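Local coordinates for protein phosphatidylinositol-specific phospholipase C (Listeria monocytogenes, PDB 2PLC) that belongs to the phosphatidylinositol-specific phospholipase C family, here a bacterial member whose X domain falls in the TIM-barrel class, at residues 65-69 and 114-119; 100-106 and 151-157. All coordinates share one frame. Numbering follows the deposited sequence.

Contact 1. Residues 65-69 and 114-119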
# COMPACT_ATOMS: atom_id res chain seq x y z
N ALA A 65 -5.44 -0.81 12.11
CA ALA A 65 -6.14 -1.62 13.10
C ALA A 65 -5.83 -1.24 14.54
O ALA A 65 -4.89 -0.50 14.81
CB ALA A 65 -5.81 -3.10 12.87
N LYS A 66 -6.64 -1.76 15.47
CA LYS A 66 -6.46 -1.53 16.90
C LYS A 66 -6.24 -2.89 17.59
O LYS A 66 -6.52 -3.92 16.98
CB LYS A 66 -7.66 -0.80 17.50
CG LYS A 66 -7.71 0.66 17.08
CD LYS A 66 -8.76 1.43 17.86
CE LYS A 66 -8.75 2.89 17.47
NZ LYS A 66 -9.87 3.64 18.10
N ASP A 67 -5.75 -2.89 18.83
CA ASP A 67 -5.47 -4.15 19.53
C ASP A 67 -6.63 -5.13 19.73
O ASP A 67 -6.42 -6.26 20.17
CB ASP A 67 -4.67 -3.93 20.83
CG ASP A 67 -5.41 -3.09 21.87
OD1 ASP A 67 -6.60 -2.78 21.69
OD2 ASP A 67 -4.77 -2.73 22.88
N ASN A 68 -7.85 -4.70 19.41
CA ASN A 68 -9.02 -5.58 19.50
C ASN A 68 -9.09 -6.35 18.18
O ASN A 68 -10.00 -7.14 17.95
CB ASN A 68 -10.31 -4.77 19.71
CG ASN A 68 -10.56 -3.74 18.62
OD1 ASN A 68 -9.65 -3.33 17.90
ND2 ASN A 68 -11.81 -3.30 18.49
N LEU A 69 -8.10 -6.08 17.31
CA LEU A 69 -7.95 -6.69 15.99
C LEU A 69 -9.00 -6.31 14.96
O LEU A 69 -9.26 -7.06 14.02
CB LEU A 69 -7.85 -8.22 16.11
CG LEU A 69 -6.62 -8.73 16.87
CD1 LEU A 69 -6.61 -10.25 16.86
CD2 LEU A 69 -5.36 -8.18 16.24
N SER A 114 1.21 -3.61 23.14
CA SER A 114 0.25 -4.70 23.20
C SER A 114 -0.22 -5.11 21.80
O SER A 114 -0.53 -6.28 21.56
CB SER A 114 -0.95 -4.31 24.08
OG SER A 114 -1.59 -3.13 23.60
N PHE A 115 -0.26 -4.14 20.89
CA PHE A 115 -0.66 -4.37 19.50
C PHE A 115 0.27 -5.39 18.86
O PHE A 115 -0.17 -6.31 18.17
CB PHE A 115 -0.62 -3.05 18.71
CG PHE A 115 -0.97 -3.20 17.25
CD1 PHE A 115 -2.29 -3.16 16.83
CD2 PHE A 115 0.04 -3.39 16.30
CE1 PHE A 115 -2.62 -3.32 15.47
CE2 PHE A 115 -0.28 -3.54 14.95
CZ PHE A 115 -1.61 -3.50 14.54
N ASP A 116 1.56 -5.22 19.11
CA ASP A 116 2.59 -6.10 18.58
C ASP A 116 2.35 -7.56 18.97
O ASP A 116 2.44 -8.46 18.14
CB ASP A 116 3.97 -5.63 19.06
CG ASP A 116 5.11 -6.21 18.25
OD1 ASP A 116 5.26 -5.81 17.07
OD2 ASP A 116 5.86 -7.06 18.79
N TYR A 117 2.01 -7.78 20.24
CA TYR A 117 1.76 -9.13 20.75
C TYR A 117 0.43 -9.71 20.30
O TYR A 117 0.31 -10.91 20.06
CB TYR A 117 1.85 -9.15 22.28
CG TYR A 117 3.22 -8.77 22.81
CD1 TYR A 117 4.37 -9.42 22.35
CD2 TYR A 117 3.37 -7.74 23.74
CE1 TYR A 117 5.64 -9.06 22.81
CE2 TYR A 117 4.63 -7.36 24.20
CZ TYR A 117 5.76 -8.03 23.73
OH TYR A 117 7.01 -7.65 24.18
N ARG A 118 -0.57 -8.84 20.17
CA ARG A 118 -1.91 -9.25 19.76
C ARG A 118 -2.00 -9.76 18.33
O ARG A 118 -2.68 -10.76 18.07
CB ARG A 118 -2.91 -8.10 19.96
CG ARG A 118 -3.33 -7.87 21.40
CD ARG A 118 -4.00 -9.11 22.00
NE ARG A 118 -5.12 -9.59 21.18
CZ ARG A 118 -6.38 -9.20 21.30
NH1 ARG A 118 -6.72 -8.30 22.22
NH2 ARG A 118 -7.31 -9.69 20.49
N ILE A 119 -1.33 -9.09 17.40
CA ILE A 119 -1.36 -9.48 15.99
C ILE A 119 -0.56 -10.74 15.67
O ILE A 119 -0.78 -11.37 14.64
CB ILE A 119 -0.84 -8.35 15.05
CG1 ILE A 119 0.59 -7.96 15.44
CG2 ILE A 119 -1.79 -7.17 15.08
CD1 ILE A 119 1.23 -6.95 14.52

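Contact 2. Residues 100-106 and 151-157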
# COMPACT_ATOMS: atom_id res chain seq x y z
N THR A 100 2.24 -10.39 -5.77
CA THR A 100 2.79 -10.05 -4.47
C THR A 100 2.08 -8.80 -3.96
O THR A 100 1.72 -7.91 -4.74
CB THR A 100 4.33 -9.80 -4.51
OG1 THR A 100 4.75 -9.22 -3.26
CG2 THR A 100 4.71 -8.88 -5.64
N ILE A 101 1.84 -8.75 -2.66
CA ILE A 101 1.15 -7.63 -2.07
C ILE A 101 1.99 -6.98 -0.99
O ILE A 101 2.62 -7.65 -0.17
CB ILE A 101 -0.23 -8.06 -1.51
CG1 ILE A 101 -1.11 -8.51 -2.67
CG2 ILE A 101 -0.89 -6.93 -0.73
CD1 ILE A 101 -2.44 -9.06 -2.27
N ILE A 102 2.07 -5.66 -1.06
CA ILE A 102 2.82 -4.88 -0.08
C ILE A 102 1.74 -4.34 0.84
O ILE A 102 0.79 -3.71 0.39
CB ILE A 102 3.58 -3.73 -0.75
CG1 ILE A 102 4.48 -4.30 -1.85
CG2 ILE A 102 4.40 -2.97 0.29
CD1 ILE A 102 5.11 -3.26 -2.73
N MET A 103 1.89 -4.59 2.14
CA MET A 103 0.90 -4.17 3.10
C MET A 103 1.41 -3.38 4.28
O MET A 103 2.24 -3.85 5.06
CB MET A 103 0.14 -5.41 3.60
CG MET A 103 -0.87 -5.12 4.69
SD MET A 103 -1.68 -6.63 5.24
CE MET A 103 -1.05 -6.75 6.89
N ARG A 104 0.88 -2.17 4.43
CA ARG A 104 1.23 -1.31 5.54
C ARG A 104 0.22 -1.64 6.63
O ARG A 104 -0.99 -1.59 6.41
CB ARG A 104 1.07 0.15 5.13
CG ARG A 104 1.26 1.13 6.26
CD ARG A 104 0.81 2.52 5.85
NE ARG A 104 1.02 3.49 6.92
CZ ARG A 104 0.82 4.80 6.78
NH1 ARG A 104 0.41 5.29 5.62
NH2 ARG A 104 1.08 5.63 7.78
N LEU A 105 0.73 -2.07 7.79
CA LEU A 105 -0.14 -2.40 8.91
C LEU A 105 0.18 -1.39 10.00
O LEU A 105 1.26 -1.40 10.58
CB LEU A 105 0.12 -3.82 9.40
CG LEU A 105 -0.65 -4.26 10.65
CD1 LEU A 105 -2.14 -4.10 10.44
CD2 LEU A 105 -0.30 -5.70 10.98
N LYS A 106 -0.78 -0.50 10.25
CA LYS A 106 -0.60 0.56 11.23
C LYS A 106 -1.41 0.38 12.51
O LYS A 106 -2.57 -0.05 12.49
CB LYS A 106 -0.96 1.89 10.59
CG LYS A 106 -0.64 3.09 11.44
CD LYS A 106 -1.13 4.37 10.80
CE LYS A 106 -0.62 5.58 11.56
NZ LYS A 106 -0.93 5.49 13.02
N LYS A 151 3.38 -13.95 -2.02
CA LYS A 151 3.57 -13.55 -0.63
C LYS A 151 3.25 -12.10 -0.33
O LYS A 151 3.04 -11.29 -1.23
CB LYS A 151 5.00 -13.88 -0.18
CG LYS A 151 5.19 -15.34 0.17
CD LYS A 151 6.66 -15.68 0.38
CE LYS A 151 6.82 -17.05 1.04
NZ LYS A 151 6.12 -18.13 0.29
N ILE A 152 3.19 -11.79 0.96
CA ILE A 152 2.90 -10.45 1.45
C ILE A 152 4.17 -9.82 2.00
O ILE A 152 4.88 -10.45 2.78
CB ILE A 152 1.85 -10.48 2.60
CG1 ILE A 152 0.51 -11.02 2.09
CG2 ILE A 152 1.65 -9.09 3.20
CD1 ILE A 152 -0.52 -11.22 3.19
N LEU A 153 4.47 -8.61 1.56
CA LEU A 153 5.63 -7.88 2.07
C LEU A 153 5.03 -6.94 3.11
O LEU A 153 4.40 -5.95 2.77
CB LEU A 153 6.33 -7.09 0.96
CG LEU A 153 7.48 -6.21 1.46
CD1 LEU A 153 8.44 -7.03 2.31
CD2 LEU A 153 8.20 -5.57 0.30
N LEU A 154 5.21 -7.26 4.39
CA LEU A 154 4.67 -6.45 5.47
C LEU A 154 5.50 -5.22 5.84
O LEU A 154 6.72 -5.29 5.97
CB LEU A 154 4.48 -7.32 6.72
CG LEU A 154 3.85 -6.69 7.97
CD1 LEU A 154 2.40 -6.35 7.70
CD2 LEU A 154 3.94 -7.66 9.15
N LEU A 155 4.82 -4.09 6.01
CA LEU A 155 5.48 -2.85 6.42
C LEU A 155 4.81 -2.46 7.73
O LEU A 155 3.72 -1.89 7.73
CB LEU A 155 5.29 -1.75 5.37
CG LEU A 155 5.91 -1.99 3.99
CD1 LEU A 155 5.62 -0.80 3.09
CD2 LEU A 155 7.40 -2.20 4.13
N SER A 156 5.43 -2.84 8.84
CA SER A 156 4.89 -2.57 10.17
C SER A 156 5.10 -1.16 10.69
O SER A 156 6.21 -0.62 10.64
CB SER A 156 5.45 -3.55 11.20
OG SER A 156 5.02 -4.87 10.93
N GLU A 157 4.04 -0.59 11.24
CA GLU A 157 4.08 0.74 11.81
C GLU A 157 3.38 0.72 13.16
O GLU A 157 2.16 0.54 13.24
CB GLU A 157 3.39 1.75 10.89
CG GLU A 157 3.39 3.17 11.42
CD GLU A 157 2.82 4.18 10.45
OE1 GLU A 157 2.23 3.76 9.43
OE2 GLU A 157 2.95 5.39 10.70

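Contact 1. Residues 65-69 and 114-119
The helical segment 114-119 packs against a tight turn, and the pair buries 368 Å² in total. The turn is type I, from Lys66 to Leu69, and is closed by Leu69 N to Lys66 O at 2.7 Å. At Ser114 the side chain points toward the turn, and its OG donates a weak hydrogen bond to Asp67 OD2 at 3.3 Å. Phe115 brings its ring edge to the turn's backbone, with CD1 4.0 Å from Asp67 N, while its CE1 lies 4.1 Å from Ala65 CB; the helix comes close here, the CA atoms of Asp67 and Phe115 being 4.8 Å apart. One turn further on, Arg118 lies along the turn. Its NH1 is 2.9 Å from Asp67 O, but that oxygen sits over the guanidinium face, so the angle rules out a hydrogen bond; its NH2 is 3.7 Å from Leu69 CD1. Ile119 adds an apolar contact, CG2 to Leu69 CD2 at 3.9 Å. On the sheet side, Phe115 and Ile119 also touch Leu105. Following strand 60-65, the turn meets the helix that follows the adjacent parallel strand 101-107, an arrangement characteristic of the C-terminal strand ends of a TIM-barrel-type fold.

Contact 2. Residues 100-106 and 151-157
The strongest polar link is the salt bridge between Arg104 and Glu157. Oxygen Glu157 OE1 accepts from both Arg104 NH2 (2.7 Å) and Arg104 NE (2.8 Å), lying at the edge of the guanidinium near its plane, while Arg104 NH2 to Glu157 OE2 is a weak bond of 3.5 Å. Arg104 also makes a cation-pi interaction with Phe175. Six backbone hydrogen bonds then join the segments in parallel register. Ile101 N binds Lys151 O (3.2 Å), Met103 N binds Leu153 O (2.9 Å) and Leu105 N binds Leu155 O (3.0 Å); in return Leu153 N reaches Ile101 O (2.7 Å), Leu155 N reaches Met103 O (2.8 Å) and Glu157 N reaches Leu105 O (3.0 Å). Their N-H...O angles of 150° to 171° show good alignment; the strand axes, 4.6 Å apart at closest approach, cross at -22°, the usual twist of neighbouring parallel strands. CA-H...O contacts support them, such as Ile152 CA to Ile101 O at 3.2 Å.

Packing differs on the two faces. On the face of Met103 and Leu154, Met103 CE meets Leu154 CD1 at 3.6 Å, and the same CD1 is 3.8 Å from Leu105 CB. On the face of Arg104 and Glu157, Ile102 CG2 lies 3.7 Å from Leu155 CD1.

Ile102, Arg104 and Lys106 direct their backbone hydrogen bonds to Arg59 and strand 60-65, so strand 101-107 lies between two parallel neighbours. Helix 82-95 packs on Ile101 and Ile152, while Leu164 of strand 164-166 touches Leu154 and Ser156.

In the fold
From the N terminus, the chain runs along strand 60-65 into the turn 65-69, then through helix 82-95 to strand 101-107. Helix 114-125 follows, and contact 1 forms as its start returns to that turn, closing a loop of 44 intervening residues. The chain then reaches 151-157, where contact 2 closes a second loop, also of 44 residues, by pairing with 100-106. Because the segments alternate in sequence, the two closures cross instead of nesting. They meet directly: Ala65 N lies 3.0 Å from Lys106 O, a probable hydrogen bond, and Phe115 CZ lies 4.1 Å from Leu105 CG. Together they tie three parallel strands that are neighbours in the sheet to helix 114-125, in the connection between the last two.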